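Local coordinates for protein reducing-end xylose-releasing exo-oligoxylanase Rex8A (Paenibacillus barcinonensis, PDB 6SUD) that hydrolyses linear and branched xylooligosaccharides as an exo-oligoxylanase, releasing xylose from their reducing ends in the breakdown of xylan, at residues 39-44 / 85-90; 108-113 / 128-133; 265-270 / 326-331. The protein carries 1 engineered substitution. All coordinates share one frame; numbering follows the deposited sequence.

Interaction 1 (39-44 / 85-90). With EDO (1,2-ethanediol), chain C; EDO (1,2-ethanediol), chain H.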
loop_
_atom_site.group_PDB
_atom_site.type_symbol
_atom_site.label_atom_id
_atom_site.label_comp_id
_atom_site.label_asym_id
_atom_site.label_seq_id
_atom_site.Cartn_x
_atom_site.Cartn_y
_atom_site.Cartn_z
ATOM N N LEU A 39 -1.044 12.594 12.528
ATOM C CA LEU A 39 -1.033 11.109 12.512
ATOM C C LEU A 39 0.024 10.527 13.450
ATOM O O LEU A 39 -0.265 9.519 14.111
ATOM C CB LEU A 39 -0.761 10.643 11.086
ATOM C CG LEU A 39 -1.986 10.309 10.254
ATOM C CD1 LEU A 39 -1.580 9.264 9.227
ATOM C CD2 LEU A 39 -3.139 9.816 11.129
ATOM N N PHE A 40 1.220 11.106 13.485
ATOM C CA PHE A 40 2.326 10.582 14.324
ATOM C C PHE A 40 2.407 11.244 15.707
ATOM O O PHE A 40 2.911 10.573 16.625
ATOM C CB PHE A 40 3.656 10.703 13.586
ATOM C CG PHE A 40 3.754 9.718 12.450
ATOM C CD1 PHE A 40 2.965 9.862 11.322
ATOM C CD2 PHE A 40 4.511 8.578 12.571
ATOM C CE1 PHE A 40 2.967 8.910 10.312
ATOM C CE2 PHE A 40 4.544 7.638 11.545
ATOM C CZ PHE A 40 3.786 7.821 10.411
ATOM N N TYR A 41 1.985 12.495 15.872
ATOM C CA TYR A 41 2.160 13.222 17.160
ATOM C C TYR A 41 0.884 13.934 17.608
ATOM O O TYR A 41 0.955 14.811 18.512
ATOM C CB TYR A 41 3.306 14.216 17.011
ATOM C CG TYR A 41 4.616 13.505 16.837
ATOM C CD1 TYR A 41 5.083 12.699 17.855
ATOM C CD2 TYR A 41 5.339 13.554 15.657
ATOM C CE1 TYR A 41 6.259 11.981 17.736
ATOM C CE2 TYR A 41 6.516 12.828 15.515
ATOM C CZ TYR A 41 6.983 12.053 16.563
ATOM O OH TYR A 41 8.164 11.368 16.499
ATOM N N GLY A 42 -0.258 13.564 17.037
ATOM C CA GLY A 42 -1.514 14.283 17.320
ATOM C C GLY A 42 -2.169 13.805 18.596
ATOM O O GLY A 42 -1.524 13.075 19.384
ATOM N N ASP A 43 -3.436 14.169 18.781
ATOM C CA ASP A 43 -4.149 13.899 20.055
ATOM C C ASP A 43 -4.573 12.424 20.120
ATOM O O ASP A 43 -4.411 11.694 19.113
ATOM C CB ASP A 43 -5.279 14.905 20.280
ATOM C CG ASP A 43 -6.530 14.701 19.440
ATOM O OD1 ASP A 43 -6.737 13.583 18.925
ATOM O OD2 ASP A 43 -7.297 15.670 19.312
ATOM N N GLU A 44 -5.141 12.025 21.261
ATOM C CA GLU A 44 -5.501 10.617 21.583
ATOM C C GLU A 44 -6.536 10.038 20.604
ATOM O O GLU A 44 -6.634 8.795 20.569
ATOM C CB GLU A 44 -5.999 10.520 23.030
ATOM C CG GLU A 44 -4.858 10.394 24.024
ATOM C CD GLU A 44 -5.207 10.424 25.505
ATOM O OE1 GLU A 44 -6.397 10.233 25.847
ATOM O OE2 GLU A 44 -4.274 10.629 26.323
ATOM N N LYS A 85 13.696 9.997 9.475
ATOM C CA LYS A 85 14.548 8.822 9.740
ATOM C C LYS A 85 14.307 8.266 11.149
ATOM O O LYS A 85 14.323 7.038 11.303
ATOM C CB LYS A 85 16.017 9.189 9.539
ATOM C CG LYS A 85 16.943 7.983 9.581
ATOM C CD LYS A 85 18.341 8.268 9.088
ATOM C CE LYS A 85 19.160 7.015 8.870
ATOM N NZ LYS A 85 19.409 6.319 10.154
ATOM N N HIS A 86 14.120 9.125 12.150
ATOM C CA HIS A 86 14.021 8.689 13.571
ATOM C C HIS A 86 12.808 7.774 13.748
ATOM O O HIS A 86 12.966 6.667 14.317
ATOM C CB HIS A 86 14.034 9.891 14.506
ATOM C CG HIS A 86 13.873 9.523 15.944
ATOM N ND1 HIS A 86 12.858 10.038 16.705
ATOM C CD2 HIS A 86 14.576 8.704 16.758
ATOM C CE1 HIS A 86 12.955 9.588 17.938
ATOM N NE2 HIS A 86 13.982 8.747 17.994
ATOM N N GLU A 87 11.662 8.183 13.215
ATOM C CA GLU A 87 10.427 7.370 13.267
ATOM C C GLU A 87 10.596 6.113 12.415
ATOM O O GLU A 87 10.178 5.051 12.876
ATOM C CB GLU A 87 9.238 8.159 12.739
ATOM C CG GLU A 87 8.854 9.312 13.627
ATOM C CD GLU A 87 9.711 10.560 13.602
ATOM O OE1 GLU A 87 10.649 10.674 12.776
ATOM O OE2 GLU A 87 9.423 11.431 14.423
ATOM N N PHE A 88 11.191 6.239 11.225
ATOM C CA PHE A 88 11.421 5.082 10.324
ATOM C C PHE A 88 12.154 3.993 11.108
ATOM O O PHE A 88 11.707 2.825 11.115
ATOM C CB PHE A 88 12.246 5.491 9.105
ATOM C CG PHE A 88 12.500 4.379 8.123
ATOM C CD1 PHE A 88 13.480 3.430 8.363
ATOM C CD2 PHE A 88 11.752 4.280 6.963
ATOM C CE1 PHE A 88 13.725 2.421 7.444
ATOM C CE2 PHE A 88 11.984 3.266 6.049
ATOM C CZ PHE A 88 12.956 2.329 6.304
ATOM N N ASP A 89 13.271 4.397 11.716
ATOM C CA ASP A 89 14.202 3.526 12.475
ATOM C C ASP A 89 13.484 2.912 13.681
ATOM O O ASP A 89 13.728 1.727 13.975
ATOM C CB ASP A 89 15.461 4.310 12.850
ATOM C CG ASP A 89 16.445 4.445 11.693
ATOM O OD1 ASP A 89 16.261 3.751 10.678
ATOM O OD2 ASP A 89 17.377 5.264 11.800
ATOM N N ARG A 90 12.656 3.681 14.396
ATOM C CA ARG A 90 11.852 3.143 15.524
ATOM C C ARG A 90 10.874 2.068 15.026
ATOM O O ARG A 90 10.797 0.998 15.675
ATOM C CB ARG A 90 11.073 4.245 16.241
ATOM C CG ARG A 90 11.892 5.077 17.224
ATOM C CD ARG A 90 10.975 6.095 17.882
ATOM N NE ARG A 90 11.617 6.844 18.970
ATOM C CZ ARG A 90 11.678 6.469 20.242
ATOM N NH1 ARG A 90 11.148 5.321 20.637
ATOM N NH2 ARG A 90 12.290 7.253 21.123
HETATM C C1 EDO C . 10.173 14.136 13.360
HETATM O O1 EDO C . 9.922 13.962 14.746
HETATM C C2 EDO C . 8.935 14.005 12.668
HETATM O O2 EDO C . 7.985 14.902 13.203
HETATM C C1 EDO H . 13.727 12.384 11.696
HETATM O O1 EDO H . 12.604 12.763 12.484
HETATM C C2 EDO H . 13.805 13.151 10.444
HETATM O O2 EDO H . 15.067 13.132 9.800
#
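Y41 reaches E87 through its phenol hydroxyl, joining the end of helix 25-41 to the start of helix 85-99 in the (α/α)6-barrel fold of glycoside hydrolase family 8. The hydroxyl donates to the carboxylate in a very short hydrogen bond, OH of Y41 to OE2 of E87 at 2.4 Å, a length best read with caution. OE2 sits at the edge of the phenol, near the ring plane, yet the carboxylate itself stands 76° from that plane. A second donor shares this oxygen: O1 of one ethanediol, probably from the crystallisation liquor, lies 2.6 Å from OE2 of E87. The other carboxylate oxygen of E87 is also engaged, with OE1 accepting from O1 of a second ethanediol at 2.9 Å. The acid's chain folds at chi2 (76°) instead of running out extended, which turns the carboxylate toward Y41. Without this carboxylate, as with an alanine here, the Y41 hydroxyl would probably lose its acceptor and the ring would be held less firmly. Behind this first shell, both Y41 and E87 rest on Y49 of strand 49-52, while F40 stacks on W36, whose NE1 is hydrogen-bonded to an ethanediol.

Interaction 2 (108-113 / 128-133). With XYP (beta-D-xylopyranose), chain K.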
loop_
_atom_site.group_PDB
_atom_site.type_symbol
_atom_site.label_atom_id
_atom_site.label_comp_id
_atom_site.label_asym_id
_atom_site.label_seq_id
_atom_site.Cartn_x
_atom_site.Cartn_y
_atom_site.Cartn_z
ATOM N N ASP A 108 12.418 -15.081 7.969
ATOM C CA ASP A 108 12.698 -13.784 7.289
ATOM C C ASP A 108 11.388 -13.086 6.902
ATOM O O ASP A 108 11.445 -11.889 6.598
ATOM C CB ASP A 108 13.625 -13.948 6.080
ATOM C CG ASP A 108 14.975 -14.568 6.409
ATOM O OD1 ASP A 108 15.381 -14.498 7.584
ATOM O OD2 ASP A 108 15.616 -15.109 5.479
ATOM N N TYR A 109 10.253 -13.797 6.903
ATOM C CA TYR A 109 8.899 -13.175 6.848
ATOM C C TYR A 109 8.568 -12.536 8.202
ATOM O O TYR A 109 9.268 -12.783 9.212
ATOM C CB TYR A 109 7.814 -14.198 6.495
ATOM C CG TYR A 109 7.874 -14.838 5.128
ATOM C CD1 TYR A 109 8.556 -14.269 4.063
ATOM C CD2 TYR A 109 7.163 -16.000 4.886
ATOM C CE1 TYR A 109 8.546 -14.856 2.807
ATOM C CE2 TYR A 109 7.150 -16.605 3.643
ATOM C CZ TYR A 109 7.835 -16.023 2.594
ATOM O OH TYR A 109 7.814 -16.613 1.359
ATOM N N PHE A 110 7.502 -11.731 8.225
ATOM C CA PHE A 110 6.998 -11.010 9.424
ATOM C C PHE A 110 5.642 -11.595 9.810
ATOM O O PHE A 110 4.815 -11.817 8.911
ATOM C CB PHE A 110 6.873 -9.514 9.142
ATOM C CG PHE A 110 8.179 -8.876 8.743
ATOM C CD1 PHE A 110 8.658 -8.997 7.448
ATOM C CD2 PHE A 110 8.948 -8.207 9.682
ATOM C CE1 PHE A 110 9.875 -8.432 7.089
ATOM C CE2 PHE A 110 10.158 -7.636 9.323
ATOM C CZ PHE A 110 10.614 -7.747 8.024
ATOM N N ALA A 111 5.462 -11.900 11.088
ATOM C CA ALA A 111 4.165 -12.325 11.664
ATOM C C ALA A 111 3.160 -11.203 11.381
ATOM O O ALA A 111 3.528 -10.035 11.560
ATOM C CB ALA A 111 4.326 -12.599 13.141
ATOM N N TRP A 112 1.992 -11.514 10.829
ATOM C CA TRP A 112 1.158 -10.454 10.205
ATOM C C TRP A 112 0.617 -9.521 11.296
ATOM O O TRP A 112 0.309 -8.372 10.978
ATOM C CB TRP A 112 0.047 -11.015 9.316
ATOM C CG TRP A 112 -1.151 -11.600 10.001
ATOM C CD1 TRP A 112 -1.317 -12.899 10.377
ATOM C CD2 TRP A 112 -2.397 -10.940 10.310
ATOM N NE1 TRP A 112 -2.558 -13.090 10.915
ATOM C CE2 TRP A 112 -3.242 -11.904 10.895
ATOM C CE3 TRP A 112 -2.864 -9.629 10.177
ATOM C CZ2 TRP A 112 -4.532 -11.604 11.335
ATOM C CZ3 TRP A 112 -4.136 -9.330 10.610
ATOM C CH2 TRP A 112 -4.960 -10.312 11.165
ATOM N N HIS A 113 0.494 -9.977 12.539
ATOM C CA HIS A 113 0.001 -9.084 13.616
ATOM C C HIS A 113 0.529 -9.532 14.973
ATOM O O HIS A 113 0.837 -10.714 15.142
ATOM C CB HIS A 113 -1.528 -8.918 13.540
ATOM C CG HIS A 113 -2.339 -10.028 14.120
ATOM N ND1 HIS A 113 -3.523 -9.799 14.801
ATOM C CD2 HIS A 113 -2.181 -11.367 14.092
ATOM C CE1 HIS A 113 -4.027 -10.949 15.204
ATOM N NE2 HIS A 113 -3.242 -11.925 14.751
ATOM N N ASP A 128 1.511 -8.205 1.500
ATOM C CA ASP A 128 1.501 -6.737 1.241
ATOM C C ASP A 128 2.383 -6.041 2.283
ATOM O O ASP A 128 2.853 -4.894 2.025
ATOM C CB ASP A 128 0.099 -6.126 1.212
ATOM C CG ASP A 128 -0.733 -6.322 2.465
ATOM O OD1 ASP A 128 -0.519 -7.337 3.191
ATOM O OD2 ASP A 128 -1.618 -5.459 2.699
ATOM N N GLY A 129 2.592 -6.681 3.430
ATOM C CA GLY A 129 3.550 -6.192 4.437
ATOM C C GLY A 129 4.968 -6.268 3.900
ATOM O O GLY A 129 5.628 -5.220 3.769
ATOM N N GLU A 130 5.411 -7.477 3.560
ATOM C CA GLU A 130 6.782 -7.760 3.053
ATOM C C GLU A 130 7.141 -6.821 1.891
ATOM O O GLU A 130 8.224 -6.227 1.919
ATOM C CB GLU A 130 6.911 -9.235 2.644
ATOM C CG GLU A 130 7.262 -10.179 3.795
ATOM C CD GLU A 130 6.211 -10.411 4.873
ATOM O OE1 GLU A 130 5.140 -9.800 4.805
ATOM O OE2 GLU A 130 6.445 -11.231 5.761
ATOM N N GLU A 131 6.274 -6.649 0.903
ATOM C CA GLU A 131 6.640 -5.844 -0.293
ATOM C C GLU A 131 6.765 -4.355 0.066
ATOM O O GLU A 131 7.638 -3.694 -0.490
ATOM C CB GLU A 131 5.662 -6.099 -1.432
ATOM C CG GLU A 131 4.254 -5.671 -1.127
ATOM C CD GLU A 131 3.306 -6.060 -2.234
ATOM O OE1 GLU A 131 3.796 -6.368 -3.337
ATOM O OE2 GLU A 131 2.093 -6.095 -1.971
ATOM N N PHE A 132 5.977 -3.826 1.005
ATOM C CA PHE A 132 6.172 -2.422 1.457
ATOM C C PHE A 132 7.427 -2.300 2.315
ATOM O O PHE A 132 8.102 -1.273 2.198
ATOM C CB PHE A 132 4.984 -1.870 2.241
ATOM C CG PHE A 132 4.000 -1.098 1.401
ATOM C CD1 PHE A 132 3.061 -1.766 0.636
ATOM C CD2 PHE A 132 3.957 0.291 1.431
ATOM C CE1 PHE A 132 2.139 -1.068 -0.130
ATOM C CE2 PHE A 132 3.023 0.989 0.678
ATOM C CZ PHE A 132 2.108 0.304 -0.097
ATOM N N PHE A 133 7.695 -3.259 3.202
ATOM C CA PHE A 133 8.920 -3.218 4.039
ATOM C C PHE A 133 10.111 -3.087 3.091
ATOM O O PHE A 133 10.936 -2.173 3.236
ATOM C CB PHE A 133 9.073 -4.467 4.908
ATOM C CG PHE A 133 8.304 -4.525 6.207
ATOM C CD1 PHE A 133 8.348 -3.491 7.127
ATOM C CD2 PHE A 133 7.623 -5.678 6.562
ATOM C CE1 PHE A 133 7.685 -3.601 8.337
ATOM C CE2 PHE A 133 6.949 -5.784 7.778
ATOM C CZ PHE A 133 6.998 -4.741 8.668
HETATM O O1 XYP K . -6.559 -7.295 7.746
HETATM C C1 XYP K . -5.354 -7.490 6.972
HETATM C C2 XYP K . -5.339 -6.719 5.650
HETATM C C3 XYP K . -4.109 -7.051 4.813
HETATM C C4 XYP K . -2.951 -7.412 5.736
HETATM C C5 XYP K . -3.100 -6.648 7.047
HETATM O O2 XYP K . -6.536 -6.943 4.895
HETATM O O3 XYP K . -3.832 -5.916 3.976
HETATM O O4 XYP K . -2.978 -8.819 5.994
HETATM O O5 XYP K . -4.261 -7.046 7.775
HETATM O O HOH W 1 3.693 -10.016 7.098
#
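The irregular chain of Y109 and F110 passes beside helix 127-144 of the (α/α)6 barrel, coming nearest where the CA atoms of Y109 and E130 are 6.9 Å apart. There the helix offers a carboxylate to the loop's backbone. F110 N donates to E130 OE2 over 2.7 Å in a nearly straight bond (168°), arriving on the anti side of the oxygen and 32° out of the carboxylate plane. The glutamate reaches back to the loop because its chain bends at chi2 (69°), and its OE2 also lies against the CB of Y109. A water lies 2.8 Å from F110 O and 2.7 Å from E130 OE1 and can donate to either, though more acceptors surround it than it has protons. The F110 ring meets E130 at its edge and F133 over a face, the two phenyl planes inclined by 36°. I160 of helix 153-170 packs against both F110 and E130, while F133 also leans on M72 and M76 of helix 69-81. Each segment sends one residue to the xylose pocket: W112 approaches the sugar's ring oxygen, and D128 OD2 accepts a hydrogen bond from xylose O3 at 2.6 Å.

Interaction 3 (265-270 / 326-331). With XYP (beta-D-xylopyranose), chain K.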
loop_
_atom_site.group_PDB
_atom_site.type_symbol
_atom_site.label_atom_id
_atom_site.label_comp_id
_atom_site.label_asym_id
_atom_site.label_seq_id
_atom_site.Cartn_x
_atom_site.Cartn_y
_atom_site.Cartn_z
ATOM N N ASP A 265 -10.031 -3.839 1.381
ATOM C CA ASP A 265 -8.756 -4.186 0.687
ATOM C C ASP A 265 -8.734 -3.541 -0.708
ATOM O O ASP A 265 -7.720 -2.866 -1.067
ATOM C CB ASP A 265 -8.560 -5.700 0.548
ATOM C CG ASP A 265 -7.898 -6.374 1.733
ATOM O OD1 ASP A 265 -8.129 -5.936 2.879
ATOM O OD2 ASP A 265 -7.171 -7.355 1.497
ATOM N N ALA A 266 -9.825 -3.721 -1.462
ATOM C CA ALA A 266 -9.899 -3.404 -2.908
ATOM C C ALA A 266 -9.796 -1.895 -3.153
ATOM O O ALA A 266 -9.522 -1.511 -4.307
ATOM C CB ALA A 266 -11.150 -3.979 -3.523
ATOM N N TYR A 267 -9.997 -1.050 -2.140
ATOM C CA TYR A 267 -9.888 0.422 -2.315
ATOM C C TYR A 267 -8.509 0.791 -2.856
ATOM O O TYR A 267 -8.411 1.728 -3.684
ATOM C CB TYR A 267 -10.104 1.161 -0.994
ATOM C CG TYR A 267 -11.436 0.914 -0.349
ATOM C CD1 TYR A 267 -12.460 0.276 -1.030
ATOM C CD2 TYR A 267 -11.693 1.389 0.926
ATOM C CE1 TYR A 267 -13.695 0.066 -0.446
ATOM C CE2 TYR A 267 -12.921 1.181 1.527
ATOM C CZ TYR A 267 -13.917 0.511 0.846
ATOM O OH TYR A 267 -15.132 0.328 1.441
ATOM N N ARG A 268 -7.478 0.046 -2.446
ATOM C CA ARG A 268 -6.063 0.396 -2.738
ATOM C C ARG A 268 -5.757 0.149 -4.218
ATOM O O ARG A 268 -4.820 0.774 -4.708
ATOM C CB ARG A 268 -5.121 -0.374 -1.813
ATOM C CG ARG A 268 -5.378 -0.076 -0.340
ATOM C CD ARG A 268 -4.579 -1.034 0.514
ATOM N NE ARG A 268 -5.106 -2.405 0.497
ATOM C CZ ARG A 268 -4.737 -3.356 1.358
ATOM N NH1 ARG A 268 -3.797 -3.108 2.249
ATOM N NH2 ARG A 268 -5.281 -4.559 1.319
ATOM N N VAL A 269 -6.541 -0.668 -4.932
ATOM C CA VAL A 269 -6.258 -0.924 -6.365
ATOM C C VAL A 269 -6.205 0.398 -7.137
ATOM O O VAL A 269 -5.273 0.545 -7.952
ATOM C CB VAL A 269 -7.275 -1.853 -7.040
ATOM C CG1 VAL A 269 -6.982 -1.896 -8.524
ATOM C CG2 VAL A 269 -7.282 -3.228 -6.395
ATOM N N ALA A 270 -7.181 1.288 -6.941
ATOM C CA ALA A 270 -7.288 2.549 -7.713
ATOM C C ALA A 270 -6.054 3.396 -7.429
ATOM O O ALA A 270 -5.578 4.065 -8.359
ATOM C CB ALA A 270 -8.527 3.333 -7.357
ATOM N N LEU A 326 -12.689 7.381 -0.256
ATOM C CA LEU A 326 -12.578 8.730 -0.882
ATOM C C LEU A 326 -11.112 8.999 -1.240
ATOM O O LEU A 326 -10.857 9.478 -2.348
ATOM C CB LEU A 326 -13.097 9.826 0.052
ATOM C CG LEU A 326 -12.811 11.242 -0.451
ATOM C CD1 LEU A 326 -13.523 11.485 -1.776
ATOM C CD2 LEU A 326 -13.180 12.283 0.582
ATOM N N ALA A 327 -10.175 8.698 -0.343
ATOM C CA ALA A 327 -8.725 8.922 -0.542
ATOM C C ALA A 327 -8.234 8.176 -1.796
ATOM O O ALA A 327 -7.553 8.808 -2.604
ATOM C CB ALA A 327 -7.964 8.515 0.698
ATOM N N THR A 328 -8.572 6.897 -1.957
ATOM C CA THR A 328 -8.067 6.073 -3.097
ATOM C C THR A 328 -8.695 6.599 -4.386
ATOM O O THR A 328 -8.000 6.664 -5.410
ATOM C CB THR A 328 -8.292 4.576 -2.871
ATOM O OG1 THR A 328 -9.677 4.235 -2.799
ATOM C CG2 THR A 328 -7.592 4.106 -1.611
ATOM N N ASN A 329 -9.968 6.992 -4.319
ATOM C CA ASN A 329 -10.708 7.562 -5.479
ATOM C C ASN A 329 -10.038 8.870 -5.915
ATOM O O ASN A 329 -9.938 9.106 -7.117
ATOM C CB ASN A 329 -12.188 7.798 -5.160
ATOM C CG ASN A 329 -12.995 6.519 -5.041
ATOM O OD1 ASN A 329 -12.628 5.482 -5.603
ATOM N ND2 ASN A 329 -14.123 6.589 -4.345
ATOM N N ALA A 330 -9.624 9.708 -4.966
ATOM C CA ALA A 330 -8.935 10.985 -5.252
ATOM C C ALA A 330 -7.544 10.687 -5.823
ATOM O O ALA A 330 -7.128 11.365 -6.764
ATOM C CB ALA A 330 -8.889 11.833 -4.007
ATOM N N MET A 331 -6.868 9.665 -5.310
ATOM C CA MET A 331 -5.487 9.337 -5.742
ATOM C C MET A 331 -5.495 8.883 -7.210
ATOM O O MET A 331 -4.460 9.073 -7.886
ATOM C CB MET A 331 -4.865 8.274 -4.838
ATOM C CG MET A 331 -3.399 8.022 -5.135
ATOM S SD MET A 331 -2.462 7.447 -3.726
ATOM C CE MET A 331 -0.964 6.912 -4.557
HETATM O O1 XYP K . -6.559 -7.295 7.746
HETATM C C1 XYP K . -5.354 -7.490 6.972
HETATM C C2 XYP K . -5.339 -6.719 5.650
HETATM C C3 XYP K . -4.109 -7.051 4.813
HETATM C C4 XYP K . -2.951 -7.412 5.736
HETATM C C5 XYP K . -3.100 -6.648 7.047
HETATM O O2 XYP K . -6.536 -6.943 4.895
HETATM O O3 XYP K . -3.832 -5.916 3.976
HETATM O O4 XYP K . -2.978 -8.819 5.994
HETATM O O5 XYP K . -4.261 -7.046 7.775
#
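T328 meets the turn at Y267 with its whole branched head, setting helix 322-331 of the (α/α)6 barrel against the beginning of helix 268-280. The Y267 carbonyl oxygen faces the fork of the threonine, 2.9 Å from OG1 and 3.3 Å from CG2 of T328. With chi1 at 64°, OG1 is placed between the backbone N and the carbonyl carbon of its own residue, where it hydrogen-bonds L325 O one turn back. The hydroxyl therefore has a partner in its own helix while it faces the Y267 carbonyl. One turn after Y267, the methyl of A270 points at the other helix and touches T328 O; with so small a side chain the backbones come close, the CA atoms of A270 and T328 being 5.9 Å apart.

Y267 and R268 turn elsewhere. The ring of Y267 swings away from the threonine to meet F262, and R268 starts out away from helix 322-331, its guanidinium reaching the sugar. A bend at chi3 brings its NE to D265 O at 3.1 Å, in the carbonyl plane and on a lone pair, and the same oxygen also accepts from R268 N. This grip helps fix the rotation of the guanidinium, whose NH2 forms a salt bridge with D265 OD2 and whose NH1 hydrogen-bonds Y74 OH. D265, inferred to be the proton acceptor of catalysis, takes a hydrogen bond from xylose O2 on its OD1. The guanidinium presents its edge to the same xylose: R268 NH1 donates to O3 over 3.3 Å, and R268 NH2 adds a weak bond to that hydroxyl.

The three contacts follow one another along the chain, each closing before the next opens, and draw on helices spread along the sequence, plus the loop 108-113. Interaction 1 lies near the periphery, about 18 Å from the chain centre and away from the annotated sites; its centre is about 20 Å from that of interaction 2 and 24 Å from that of interaction 3. Interactions 2 and 3, with centres about 21 Å apart on opposite sides of the chain centre, converge on one xylose. There D128 OD2 and R268 NH1 meet at 3.2 Å in a weak salt bridge, and E70, the inferred proton donor, also bonds the sugar. Helices 127-144 and 268-280, remote in sequence, thus both contribute to one xylose pocket.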